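Nsp15 (Middle East respiratory syndrome-related coronavirus, PDB 5YVD) is an endoribonuclease of the coronaviral EndoU family, found here as an assembly of six chains, that probably cleaves RNA at uridylates. Local coordinates at residues A[5-9]-A[55-59]; A[195-200]-A[248-252]; A[259-263]-A[275-281]. One frame throughout, in Å; residues are numbered along the deposited sequence.

Interaction 1 of 3, residues A[5-9]-A[55-59]; sequences IAFNV and FELYA
Two helical segments, 5-9 and 55-59, run the same way but cross at 39°, their axes 10.3 Å apart at closest approach. Each holds one internal i to i+4 bond, Val-9 N to Ile-5 O and Ala-59 N to Phe-55 O, both 3.0 Å. Phe-55 (chi1 t) starts sideways, but its flat ring reaches across: CE2 lies 3.7 Å from Ile-5 CG2, while CZ meets Ala-6 CA edge-on at 4.1 Å and Val-9 CG2 at 4.3 Å. Glu-56 extends (chi1 and chi2 t) so that its aliphatic CG lies 3.6 Å from Ile-5 CD1, while its carboxylate pairs with Lys-60. Tyr-58 makes no close contact with 5-9; its hydroxyl hydrogen-bonds Glu-263 of a neighbouring subunit. Ala-59 points at the partner helix; its small CB fits against Val-9 CG2 (3.4 Å) and Ile-5 CG2 (3.8 Å), and the backbones draw near, Val-9 CA and Ala-59 CA being 6.4 Å apart. Ile-5 (m, t) and Val-9 (t), one helical turn apart, present branched side chains to the other helix. The pair belongs to the N-terminal oligomerisation region. With no hydrogen bond between the segments, the contact between them is held by apolar packing.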
ATOM      1  N   ILE A   5      12.350  11.204  17.811  1.00 36.81           N
ATOM      2  CA  ILE A   5      11.001  11.709  17.903  1.00 35.58           C
ATOM      3  C   ILE A   5      10.127  10.689  18.606  1.00 36.59           C
ATOM      4  O   ILE A   5       9.377  11.027  19.512  1.00 37.17           O
ATOM      5  CB  ILE A   5      10.479  12.023  16.501  1.00 34.72           C
ATOM      6  CG1 ILE A   5      11.174  13.278  16.005  1.00 34.86           C
ATOM      7  CG2 ILE A   5       8.970  12.188  16.506  1.00 35.92           C
ATOM      8  CD1 ILE A   5      11.306  13.345  14.512  1.00 37.27           C
ATOM      9  N   ALA A   6      10.248   9.432  18.195  1.00 37.39           N
ATOM     10  CA  ALA A   6       9.559   8.343  18.876  1.00 38.13           C
ATOM     11  C   ALA A   6       9.854   8.338  20.368  1.00 37.17           C
ATOM     12  O   ALA A   6       8.994   8.016  21.174  1.00 35.42           O
ATOM     13  CB  ALA A   6       9.965   7.014  18.264  1.00 40.17           C
ATOM     14  N   PHE A   7      11.076   8.691  20.733  1.00 37.68           N
ATOM     15  CA  PHE A   7      11.482   8.639  22.128  1.00 39.06           C
ATOM     16  C   PHE A   7      10.796   9.743  22.916  1.00 37.32           C
ATOM     17  O   PHE A   7      10.230   9.503  23.969  1.00 33.96           O
ATOM     18  CB  PHE A   7      13.004   8.742  22.222  1.00 41.26           C
ATOM     19  CG  PHE A   7      13.544   8.698  23.630  1.00 40.26           C
ATOM     20  CD1 PHE A   7      13.921   7.487  24.203  1.00 38.83           C
ATOM     21  CD2 PHE A   7      13.718   9.884  24.360  1.00 36.38           C
ATOM     22  CE1 PHE A   7      14.424   7.449  25.499  1.00 39.29           C
ATOM     23  CE2 PHE A   7      14.229   9.852  25.636  1.00 37.33           C
ATOM     24  CZ  PHE A   7      14.579   8.632  26.215  1.00 39.18           C
ATOM     25  N   ASN A   8      10.823  10.951  22.377  1.00 39.26           N
ATOM     26  CA  ASN A   8      10.108  12.074  22.987  1.00 38.88           C
ATOM     27  C   ASN A   8       8.604  11.753  23.155  1.00 38.67           C
ATOM     28  O   ASN A   8       8.025  11.958  24.228  1.00 35.58           O
ATOM     29  CB  ASN A   8      10.290  13.350  22.144  1.00 39.83           C
ATOM     30  CG  ASN A   8      11.649  13.991  22.324  1.00 41.42           C
ATOM     31  OD1 ASN A   8      11.755  15.081  22.872  1.00 45.05           O
ATOM     32  ND2 ASN A   8      12.694  13.332  21.842  1.00 43.24           N
ATOM     33  N   VAL A   9       7.977  11.224  22.102  1.00 37.91           N
ATOM     34  CA  VAL A   9       6.541  10.952  22.153  1.00 37.35           C
ATOM     35  C   VAL A   9       6.194   9.960  23.261  1.00 41.30           C
ATOM     36  O   VAL A   9       5.169  10.126  23.948  1.00 43.12           O
ATOM     37  CB  VAL A   9       6.007  10.438  20.815  1.00 35.53           C
ATOM     38  CG1 VAL A   9       4.656   9.743  20.971  1.00 34.29           C
ATOM     39  CG2 VAL A   9       5.884  11.591  19.841  1.00 36.69           C
ATOM     40  N   PHE A  55       3.846  11.890  11.212  1.00 40.30           N
ATOM     41  CA  PHE A  55       4.107  11.554  12.601  1.00 39.45           C
ATOM     42  C   PHE A  55       4.954  12.590  13.297  1.00 39.62           C
ATOM     43  O   PHE A  55       4.770  12.821  14.495  1.00 44.64           O
ATOM     44  CB  PHE A  55       4.824  10.196  12.642  1.00 39.91           C
ATOM     45  CG  PHE A  55       5.359   9.806  13.995  1.00 38.34           C
ATOM     46  CD1 PHE A  55       4.516   9.693  15.091  1.00 37.61           C
ATOM     47  CD2 PHE A  55       6.696   9.490  14.151  1.00 36.18           C
ATOM     48  CE1 PHE A  55       5.012   9.296  16.316  1.00 35.36           C
ATOM     49  CE2 PHE A  55       7.197   9.115  15.372  1.00 33.93           C
ATOM     50  CZ  PHE A  55       6.354   9.015  16.452  1.00 35.26           C
ATOM     51  N   GLU A  56       5.912  13.177  12.576  1.00 38.55           N
ATOM     52  CA  GLU A  56       6.818  14.179  13.169  1.00 38.02           C
ATOM     53  C   GLU A  56       6.043  15.481  13.438  1.00 36.53           C
ATOM     54  O   GLU A  56       6.149  16.082  14.499  1.00 35.66           O
ATOM     55  CB  GLU A  56       8.043  14.414  12.261  1.00 38.17           C
ATOM     56  CG  GLU A  56       9.019  15.491  12.731  1.00 38.46           C
ATOM     57  CD  GLU A  56      10.215  15.721  11.801  1.00 40.32           C
ATOM     58  OE1 GLU A  56      10.662  14.748  11.154  1.00 41.25           O
ATOM     59  OE2 GLU A  56      10.728  16.875  11.727  1.00 38.88           O
ATOM     60  N   LEU A  57       5.227  15.888  12.478  1.00 36.70           N
ATOM     61  CA  LEU A  57       4.461  17.105  12.617  1.00 34.61           C
ATOM     62  C   LEU A  57       3.455  16.963  13.725  1.00 35.28           C
ATOM     63  O   LEU A  57       3.251  17.878  14.519  1.00 32.41           O
ATOM     64  CB  LEU A  57       3.747  17.405  11.328  1.00 34.20           C
ATOM     65  CG  LEU A  57       4.652  17.790  10.162  1.00 34.42           C
ATOM     66  CD1 LEU A  57       3.856  18.126   8.912  1.00 33.42           C
ATOM     67  CD2 LEU A  57       5.549  18.951  10.560  1.00 35.47           C
ATOM     68  N   TYR A  58       2.818  15.800  13.769  1.00 34.71           N
ATOM     69  CA  TYR A  58       2.052  15.412  14.941  1.00 34.22           C
ATOM     70  C   TYR A  58       2.832  15.607  16.246  1.00 36.49           C
ATOM     71  O   TYR A  58       2.371  16.298  17.146  1.00 35.73           O
ATOM     72  CB  TYR A  58       1.604  13.968  14.833  1.00 32.78           C
ATOM     73  CG  TYR A  58       0.878  13.505  16.053  1.00 33.00           C
ATOM     74  CD1 TYR A  58       1.395  12.485  16.864  1.00 33.59           C
ATOM     75  CD2 TYR A  58      -0.308  14.098  16.421  1.00 32.43           C
ATOM     76  CE1 TYR A  58       0.735  12.074  17.998  1.00 31.91           C
ATOM     77  CE2 TYR A  58      -0.975  13.698  17.553  1.00 32.51           C
ATOM     78  CZ  TYR A  58      -0.452  12.696  18.331  1.00 32.11           C
ATOM     79  OH  TYR A  58      -1.159  12.321  19.431  1.00 34.44           O
ATOM     80  N   ALA A  59       4.004  15.005  16.360  1.00 37.37           N
ATOM     81  CA  ALA A  59       4.757  15.121  17.613  1.00 41.16           C
ATOM     82  C   ALA A  59       5.196  16.539  17.917  1.00 42.00           C
ATOM     83  O   ALA A  59       5.357  16.900  19.078  1.00 46.78           O
ATOM     84  CB  ALA A  59       5.969  14.210  17.612  1.00 43.57           C
TER

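Interaction 2 of 3, residues A[195-200]-A[248-252]; sequences RSCSDF and LIGLY
Phe-200 (chi1 t) lays its ring over that of Tyr-252 (chi1 t) in an offset stack, centroids 4.7 Å apart and planes at 14°; its CB also sits over the tyrosine face, 3.7 Å from the centroid, as a CH-pi contact. Further out, Phe-200 CZ touches Ile-249 CB (3.6 Å) and CE1 meets Leu-248 CD2 (4.1 Å), so one flat ring spans a turn of helix 248-255. The irregular segment 195-200 bends at Cys-197 and Ser-198, which have helical backbone angles, and Ser-196 N bonds Asp-199 O at 3.1 Å. This brings Cys-197 CA to 5.1 Å from Tyr-252 CA, with SG 4.2 Å from Leu-251 CG. Leu-248 CD2 lies 3.3 Å from Arg-195 O, while the guanidinium turns to Asp-293 and Glu-207. The contact thus fixes the loop ahead of helix 205-212 onto helix 248-255 within the endoribonuclease region. No direct hydrogen bond joins the segments; one water bridges Phe-200 O and Tyr-252 OH, 2.7 Å from each, so tyrosine suits an apolar interface with a solvated rim.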
ATOM      1  N   ARG A 195     -19.873  24.706  18.157  1.00 48.15           N
ATOM      2  CA  ARG A 195     -20.461  23.601  18.914  1.00 46.84           C
ATOM      3  C   ARG A 195     -20.794  22.475  17.964  1.00 50.18           C
ATOM      4  O   ARG A 195     -20.674  22.620  16.731  1.00 50.54           O
ATOM      5  CB  ARG A 195     -21.727  24.054  19.639  1.00 46.02           C
ATOM      6  CG  ARG A 195     -21.457  25.091  20.704  1.00 46.98           C
ATOM      7  CD  ARG A 195     -22.734  25.669  21.284  1.00 47.45           C
ATOM      8  NE  ARG A 195     -23.393  26.556  20.329  1.00 48.18           N
ATOM      9  CZ  ARG A 195     -24.351  27.420  20.639  1.00 44.91           C
ATOM     10  NH1 ARG A 195     -24.762  27.539  21.900  1.00 43.76           N
ATOM     11  NH2 ARG A 195     -24.894  28.172  19.679  1.00 42.45           N
ATOM     12  N   SER A 196     -21.233  21.356  18.522  1.00 51.51           N
ATOM     13  CA  SER A 196     -21.624  20.217  17.695  1.00 56.02           C
ATOM     14  C   SER A 196     -22.663  19.388  18.409  1.00 54.56           C
ATOM     15  O   SER A 196     -22.978  19.654  19.562  1.00 54.21           O
ATOM     16  CB  SER A 196     -20.414  19.336  17.400  1.00 56.52           C
ATOM     17  OG  SER A 196     -20.146  18.513  18.516  1.00 57.84           O
ATOM     18  N   CYS A 197     -23.162  18.363  17.730  1.00 55.60           N
ATOM     19  CA  CYS A 197     -24.261  17.562  18.268  1.00 57.37           C
ATOM     20  C   CYS A 197     -23.897  16.698  19.451  1.00 58.33           C
ATOM     21  O   CYS A 197     -24.785  16.230  20.152  1.00 58.75           O
ATOM     22  CB  CYS A 197     -24.902  16.704  17.179  1.00 54.69           C
ATOM     23  SG  CYS A 197     -26.077  17.693  16.232  1.00 52.24           S
ATOM     24  N   SER A 198     -22.599  16.494  19.668  1.00 61.68           N
ATOM     25  CA  SER A 198     -22.118  15.731  20.810  1.00 61.98           C
ATOM     26  C   SER A 198     -21.769  16.675  21.965  1.00 62.85           C
ATOM     27  O   SER A 198     -22.131  16.410  23.107  1.00 69.06           O
ATOM     28  CB  SER A 198     -20.913  14.876  20.411  1.00 60.28           C
ATOM     29  OG  SER A 198     -19.749  15.664  20.328  1.00 60.94           O
ATOM     30  N   ASP A 199     -21.085  17.775  21.659  1.00 60.10           N
ATOM     31  CA  ASP A 199     -20.742  18.789  22.664  1.00 60.62           C
ATOM     32  C   ASP A 199     -21.471  20.128  22.392  1.00 56.38           C
ATOM     33  O   ASP A 199     -20.982  20.957  21.611  1.00 52.16           O
ATOM     34  CB  ASP A 199     -19.219  18.988  22.705  1.00 58.92           C
ATOM     35  CG  ASP A 199     -18.817  20.219  23.487  1.00 63.02           C
ATOM     36  OD1 ASP A 199     -19.025  20.260  24.711  1.00 62.92           O
ATOM     37  OD2 ASP A 199     -18.309  21.173  22.869  1.00 72.13           O
ATOM     38  N   PHE A 200     -22.632  20.322  23.032  1.00 49.80           N
ATOM     39  CA  PHE A 200     -23.462  21.520  22.822  1.00 47.76           C
ATOM     40  C   PHE A 200     -24.020  22.059  24.146  1.00 50.54           C
ATOM     41  O   PHE A 200     -24.756  21.361  24.858  1.00 51.75           O
ATOM     42  CB  PHE A 200     -24.638  21.242  21.856  1.00 48.59           C
ATOM     43  CG  PHE A 200     -25.372  22.500  21.407  1.00 48.73           C
ATOM     44  CD1 PHE A 200     -25.165  23.030  20.150  1.00 46.87           C
ATOM     45  CD2 PHE A 200     -26.245  23.165  22.259  1.00 48.37           C
ATOM     46  CE1 PHE A 200     -25.808  24.185  19.748  1.00 45.60           C
ATOM     47  CE2 PHE A 200     -26.879  24.327  21.864  1.00 47.23           C
ATOM     48  CZ  PHE A 200     -26.651  24.841  20.604  1.00 45.55           C
ATOM     49  N   LEU A 248     -27.777  25.472  13.934  1.00 38.41           N
ATOM     50  CA  LEU A 248     -27.266  24.263  14.564  1.00 39.27           C
ATOM     51  C   LEU A 248     -28.060  23.882  15.802  1.00 40.12           C
ATOM     52  O   LEU A 248     -28.319  22.696  16.042  1.00 41.68           O
ATOM     53  CB  LEU A 248     -25.787  24.352  14.913  1.00 40.32           C
ATOM     54  CG  LEU A 248     -25.262  23.063  15.600  1.00 45.48           C
ATOM     55  CD1 LEU A 248     -25.222  21.882  14.630  1.00 44.96           C
ATOM     56  CD2 LEU A 248     -23.887  23.241  16.242  1.00 46.49           C
ATOM     57  N   ILE A 249     -28.447  24.866  16.599  1.00 40.44           N
ATOM     58  CA  ILE A 249     -29.203  24.563  17.810  1.00 38.47           C
ATOM     59  C   ILE A 249     -30.498  23.785  17.464  1.00 37.23           C
ATOM     60  O   ILE A 249     -30.905  22.876  18.196  1.00 36.89           O
ATOM     61  CB  ILE A 249     -29.476  25.837  18.635  1.00 39.36           C
ATOM     62  CG1 ILE A 249     -30.137  25.489  19.985  1.00 40.30           C
ATOM     63  CG2 ILE A 249     -30.328  26.821  17.841  1.00 39.87           C
ATOM     64  CD1 ILE A 249     -30.210  26.663  20.946  1.00 40.87           C
ATOM     65  N   GLY A 250     -31.122  24.129  16.341  1.00 34.95           N
ATOM     66  CA  GLY A 250     -32.307  23.418  15.872  1.00 36.98           C
ATOM     67  C   GLY A 250     -32.003  21.992  15.413  1.00 36.27           C
ATOM     68  O   GLY A 250     -32.786  21.070  15.657  1.00 36.24           O
ATOM     69  N   LEU A 251     -30.866  21.820  14.751  1.00 34.72           N
ATOM     70  CA  LEU A 251     -30.398  20.498  14.365  1.00 37.02           C
ATOM     71  C   LEU A 251     -30.045  19.653  15.577  1.00 36.95           C
ATOM     72  O   LEU A 251     -30.392  18.470  15.628  1.00 38.42           O
ATOM     73  CB  LEU A 251     -29.183  20.590  13.413  1.00 37.66           C
ATOM     74  CG  LEU A 251     -28.438  19.293  13.103  1.00 37.60           C
ATOM     75  CD1 LEU A 251     -29.386  18.292  12.500  1.00 40.24           C
ATOM     76  CD2 LEU A 251     -27.274  19.498  12.163  1.00 38.42           C
ATOM     77  N   TYR A 252     -29.325  20.231  16.529  1.00 36.86           N
ATOM     78  CA  TYR A 252     -28.999  19.513  17.763  1.00 39.65           C
ATOM     79  C   TYR A 252     -30.271  19.072  18.483  1.00 42.89           C
ATOM     80  O   TYR A 252     -30.429  17.882  18.835  1.00 47.39           O
ATOM     81  CB  TYR A 252     -28.181  20.398  18.690  1.00 39.43           C
ATOM     82  CG  TYR A 252     -28.032  19.888  20.095  1.00 39.40           C
ATOM     83  CD1 TYR A 252     -28.696  20.493  21.139  1.00 41.47           C
ATOM     84  CD2 TYR A 252     -27.204  18.818  20.383  1.00 41.71           C
ATOM     85  CE1 TYR A 252     -28.554  20.036  22.430  1.00 43.33           C
ATOM     86  CE2 TYR A 252     -27.046  18.358  21.674  1.00 40.27           C
ATOM     87  CZ  TYR A 252     -27.729  18.969  22.688  1.00 42.48           C
ATOM     88  OH  TYR A 252     -27.595  18.529  23.979  1.00 46.83           O
TER
HETATM   89  O   HOH W   1     -24.397  17.558  24.069  1.00 52.05           O
HETATM   90  O   HOH W   2     -27.350  20.833  25.344  1.00 38.54           O

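Interaction 3 of 3, residues A[259-263]-A[275-281]; sequences HIIME and YFITETN
The methyl group of Met-262 rests on the face of the Tyr-275 ring: CE is 3.6 Å from the centroid and 21° off the normal, a CH-pi contact that, with SD at 5.2 Å, makes a Met-aromatic pair. The m, t, p rotamer folds the flexible thioether onto the ring. The two residues belong to a beta hairpin, whose segments 260-263 and 275-279 run antiparallel at 162° with axes 4.7 Å apart. Ile-261 and Thr-278 form a hydrogen-bonded pair (Ile-261 N to Thr-278 O and Thr-278 N to Ile-261 O, both 3.1 Å); Ile-260 faces Glu-279 as a non-hydrogen-bonded pair. At the far end Phe-276 N bonds Glu-263 O at 2.9 Å. Past the strands, Thr-280 N donates a hydrogen bond to His-259 O (2.9 Å), which also takes a weak bond from Thr-280 OG1 (3.1 Å, chi1 p), and the Asn-281 amide lies against His-259 ND1 in weak polar contact, its ND2 at 2.8 Å. Ile-260, Met-262 and Ile-277 share the face against helix 248-255, with Ile-260 CG2 3.8 Å from Ile-277 CG2. The opposite face, bearing Ile-261, Glu-263 and Thr-278, meets a neighbouring subunit, where Tyr-58 bonds Glu-263 and Asn-157 bonds Thr-278. Backbone bonds therefore set the register, while the helix-facing side is mainly apolar yet includes Glu-279, paired with Arg-254, and the other mixes Ile-261 with hydrogen-bonding side chains.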
ATOM      1  N   HIS A 259     -33.733  10.337  16.047  1.00 43.37           N
ATOM      2  CA  HIS A 259     -34.311   9.847  14.798  1.00 44.25           C
ATOM      3  C   HIS A 259     -33.691  10.523  13.564  1.00 44.51           C
ATOM      4  O   HIS A 259     -34.371  10.764  12.544  1.00 42.21           O
ATOM      5  CB  HIS A 259     -35.830  10.012  14.849  1.00 47.37           C
ATOM      6  CG  HIS A 259     -36.502   9.123  15.851  1.00 52.90           C
ATOM      7  ND1 HIS A 259     -37.733   8.561  15.623  1.00 64.46           N
ATOM      8  CD2 HIS A 259     -36.120   8.684  17.071  1.00 58.44           C
ATOM      9  CE1 HIS A 259     -38.088   7.822  16.656  1.00 63.36           C
ATOM     10  NE2 HIS A 259     -37.124   7.881  17.551  1.00 59.95           N
ATOM     11  N   ILE A 260     -32.382  10.783  13.650  1.00 44.57           N
ATOM     12  CA  ILE A 260     -31.664  11.510  12.608  1.00 47.02           C
ATOM     13  C   ILE A 260     -30.327  10.888  12.272  1.00 44.92           C
ATOM     14  O   ILE A 260     -29.565  10.550  13.168  1.00 49.43           O
ATOM     15  CB  ILE A 260     -31.424  12.997  13.030  1.00 46.93           C
ATOM     16  CG1 ILE A 260     -32.740  13.782  12.942  1.00 42.90           C
ATOM     17  CG2 ILE A 260     -30.278  13.633  12.205  1.00 46.91           C
ATOM     18  CD1 ILE A 260     -32.734  14.928  11.957  1.00 44.47           C
ATOM     19  N   ILE A 261     -30.040  10.802  10.976  1.00 47.97           N
ATOM     20  CA  ILE A 261     -28.744  10.381  10.446  1.00 49.45           C
ATOM     21  C   ILE A 261     -28.123  11.500   9.631  1.00 49.99           C
ATOM     22  O   ILE A 261     -28.762  12.046   8.720  1.00 48.47           O
ATOM     23  CB  ILE A 261     -28.888   9.223   9.456  1.00 56.06           C
ATOM     24  CG1 ILE A 261     -29.293   7.955  10.178  1.00 59.41           C
ATOM     25  CG2 ILE A 261     -27.569   8.980   8.712  1.00 61.00           C
ATOM     26  CD1 ILE A 261     -29.127   6.711   9.317  1.00 64.07           C
ATOM     27  N   MET A 262     -26.858  11.794   9.915  1.00 50.52           N
ATOM     28  CA  MET A 262     -26.126  12.813   9.189  1.00 50.38           C
ATOM     29  C   MET A 262     -24.870  12.245   8.583  1.00 48.45           C
ATOM     30  O   MET A 262     -24.309  11.275   9.071  1.00 53.98           O
ATOM     31  CB  MET A 262     -25.705  13.916  10.127  1.00 52.82           C
ATOM     32  CG  MET A 262     -26.841  14.637  10.786  1.00 55.49           C
ATOM     33  SD  MET A 262     -26.237  15.372  12.303  1.00 65.03           S
ATOM     34  CE  MET A 262     -25.039  16.551  11.689  1.00 67.47           C
ATOM     35  N   GLU A 263     -24.411  12.917   7.548  1.00 47.62           N
ATOM     36  CA  GLU A 263     -23.245  12.528   6.794  1.00 50.63           C
ATOM     37  C   GLU A 263     -22.684  13.887   6.381  1.00 47.94           C
ATOM     38  O   GLU A 263     -23.389  14.677   5.731  1.00 51.07           O
ATOM     39  CB  GLU A 263     -23.703  11.741   5.554  1.00 55.94           C
ATOM     40  CG  GLU A 263     -23.098  10.358   5.312  1.00 60.48           C
ATOM     41  CD  GLU A 263     -23.677   9.640   4.055  1.00 64.19           C
ATOM     42  OE1 GLU A 263     -24.920   9.715   3.763  1.00 53.99           O
ATOM     43  OE2 GLU A 263     -22.872   8.973   3.353  1.00 57.82           O
ATOM     44  N   TYR A 275     -24.597  19.276   5.487  1.00 41.95           N
ATOM     45  CA  TYR A 275     -24.935  17.920   5.902  1.00 42.11           C
ATOM     46  C   TYR A 275     -25.904  17.270   4.923  1.00 42.09           C
ATOM     47  O   TYR A 275     -26.694  17.939   4.270  1.00 38.85           O
ATOM     48  CB  TYR A 275     -25.527  17.897   7.325  1.00 40.67           C
ATOM     49  CG  TYR A 275     -24.578  18.420   8.389  1.00 40.95           C
ATOM     50  CD1 TYR A 275     -24.743  19.683   8.922  1.00 41.50           C
ATOM     51  CD2 TYR A 275     -23.506  17.652   8.861  1.00 44.32           C
ATOM     52  CE1 TYR A 275     -23.887  20.185   9.893  1.00 41.25           C
ATOM     53  CE2 TYR A 275     -22.639  18.152   9.839  1.00 43.67           C
ATOM     54  CZ  TYR A 275     -22.845  19.432  10.339  1.00 41.72           C
ATOM     55  OH  TYR A 275     -22.016  19.983  11.278  1.00 42.88           O
ATOM     56  N   PHE A 276     -25.804  15.946   4.851  1.00 44.80           N
ATOM     57  CA  PHE A 276     -26.701  15.087   4.104  1.00 46.68           C
ATOM     58  C   PHE A 276     -27.588  14.442   5.169  1.00 47.11           C
ATOM     59  O   PHE A 276     -27.163  13.504   5.833  1.00 52.05           O
ATOM     60  CB  PHE A 276     -25.844  14.051   3.396  1.00 46.96           C
ATOM     61  CG  PHE A 276     -26.588  13.139   2.482  1.00 48.67           C
ATOM     62  CD1 PHE A 276     -26.436  13.255   1.103  1.00 50.10           C
ATOM     63  CD2 PHE A 276     -27.363  12.107   2.980  1.00 53.22           C
ATOM     64  CE1 PHE A 276     -27.084  12.387   0.238  1.00 50.40           C
ATOM     65  CE2 PHE A 276     -28.014  11.236   2.109  1.00 56.79           C
ATOM     66  CZ  PHE A 276     -27.879  11.384   0.737  1.00 50.97           C
ATOM     67  N   ILE A 277     -28.796  14.968   5.360  1.00 44.12           N
ATOM     68  CA  ILE A 277     -29.605  14.583   6.504  1.00 43.84           C
ATOM     69  C   ILE A 277     -30.841  13.801   6.126  1.00 41.52           C
ATOM     70  O   ILE A 277     -31.520  14.086   5.134  1.00 36.43           O
ATOM     71  CB  ILE A 277     -30.057  15.787   7.354  1.00 45.11           C
ATOM     72  CG1 ILE A 277     -28.968  16.848   7.397  1.00 45.76           C
ATOM     73  CG2 ILE A 277     -30.420  15.333   8.774  1.00 43.58           C
ATOM     74  CD1 ILE A 277     -29.218  17.913   8.445  1.00 47.82           C
ATOM     75  N   THR A 278     -31.139  12.831   6.975  1.00 41.41           N
ATOM     76  CA  THR A 278     -32.292  11.977   6.805  1.00 43.95           C
ATOM     77  C   THR A 278     -32.997  11.848   8.146  1.00 40.59           C
ATOM     78  O   THR A 278     -32.350  11.763   9.180  1.00 38.07           O
ATOM     79  CB  THR A 278     -31.845  10.592   6.294  1.00 47.45           C
ATOM     80  OG1 THR A 278     -30.872  10.761   5.256  1.00 50.35           O
ATOM     81  CG2 THR A 278     -33.021   9.784   5.763  1.00 48.87           C
ATOM     82  N   GLU A 279     -34.326  11.874   8.131  1.00 44.17           N
ATOM     83  CA  GLU A 279     -35.133  11.664   9.342  1.00 42.88           C
ATOM     84  C   GLU A 279     -35.719  10.266   9.236  1.00 42.38           C
ATOM     85  O   GLU A 279     -36.277   9.901   8.196  1.00 38.74           O
ATOM     86  CB  GLU A 279     -36.234  12.708   9.443  1.00 42.94           C
ATOM     87  CG  GLU A 279     -36.801  12.910  10.839  1.00 46.35           C
ATOM     88  CD  GLU A 279     -37.955  11.980  11.210  1.00 48.30           C
ATOM     89  OE1 GLU A 279     -38.375  11.109  10.406  1.00 48.86           O
ATOM     90  OE2 GLU A 279     -38.453  12.122  12.345  1.00 49.27           O
ATOM     91  N   THR A 280     -35.599   9.488  10.306  1.00 42.81           N
ATOM     92  CA  THR A 280     -35.857   8.039  10.227  1.00 43.48           C
ATOM     93  C   THR A 280     -37.309   7.596  10.538  1.00 45.96           C
ATOM     94  O   THR A 280     -37.622   6.394  10.493  1.00 46.45           O
ATOM     95  CB  THR A 280     -34.829   7.257  11.078  1.00 43.44           C
ATOM     96  OG1 THR A 280     -34.855   7.707  12.447  1.00 42.02           O
ATOM     97  CG2 THR A 280     -33.425   7.456  10.505  1.00 41.23           C
ATOM     98  N   ASN A 281     -38.205   8.547  10.816  1.00 43.23           N
ATOM     99  CA  ASN A 281     -39.624   8.230  10.819  1.00 42.63           C
ATOM    100  C   ASN A 281     -40.266   8.542   9.484  1.00 43.61           C
ATOM    101  O   ASN A 281     -41.049   7.765   8.960  1.00 45.88           O
ATOM    102  CB  ASN A 281     -40.366   9.018  11.882  1.00 45.41           C
ATOM    103  CG  ASN A 281     -39.903   8.698  13.274  1.00 44.46           C
ATOM    104  OD1 ASN A 281     -39.605   7.552  13.609  1.00 46.41           O
ATOM    105  ND2 ASN A 281     -39.830   9.720  14.099  1.00 44.77           N
TER

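The three contacts follow one another along the chain. Interaction 1 joins helices 2-12 and 51-59 in the N-terminal oligomerisation region, and its centre lies 34 Å from that of interaction 2 and 39 Å from that of interaction 3. Interactions 2 and 3 share the endoribonuclease region, 14 Å apart between centres, and touch: Leu-251 CD2 of helix 248-255 lies 3.7 Å from Met-262 CE of the strand that follows it. Leu-251 thus packs the helix against the hairpin, and interactions 2 and 3 share it. Though distant within a chain, interactions 1 and 3 meet between chains, where Tyr-58 of one subunit bonds Glu-263 of another, linking N-terminal and endoribonuclease regions in the hexameric assembly.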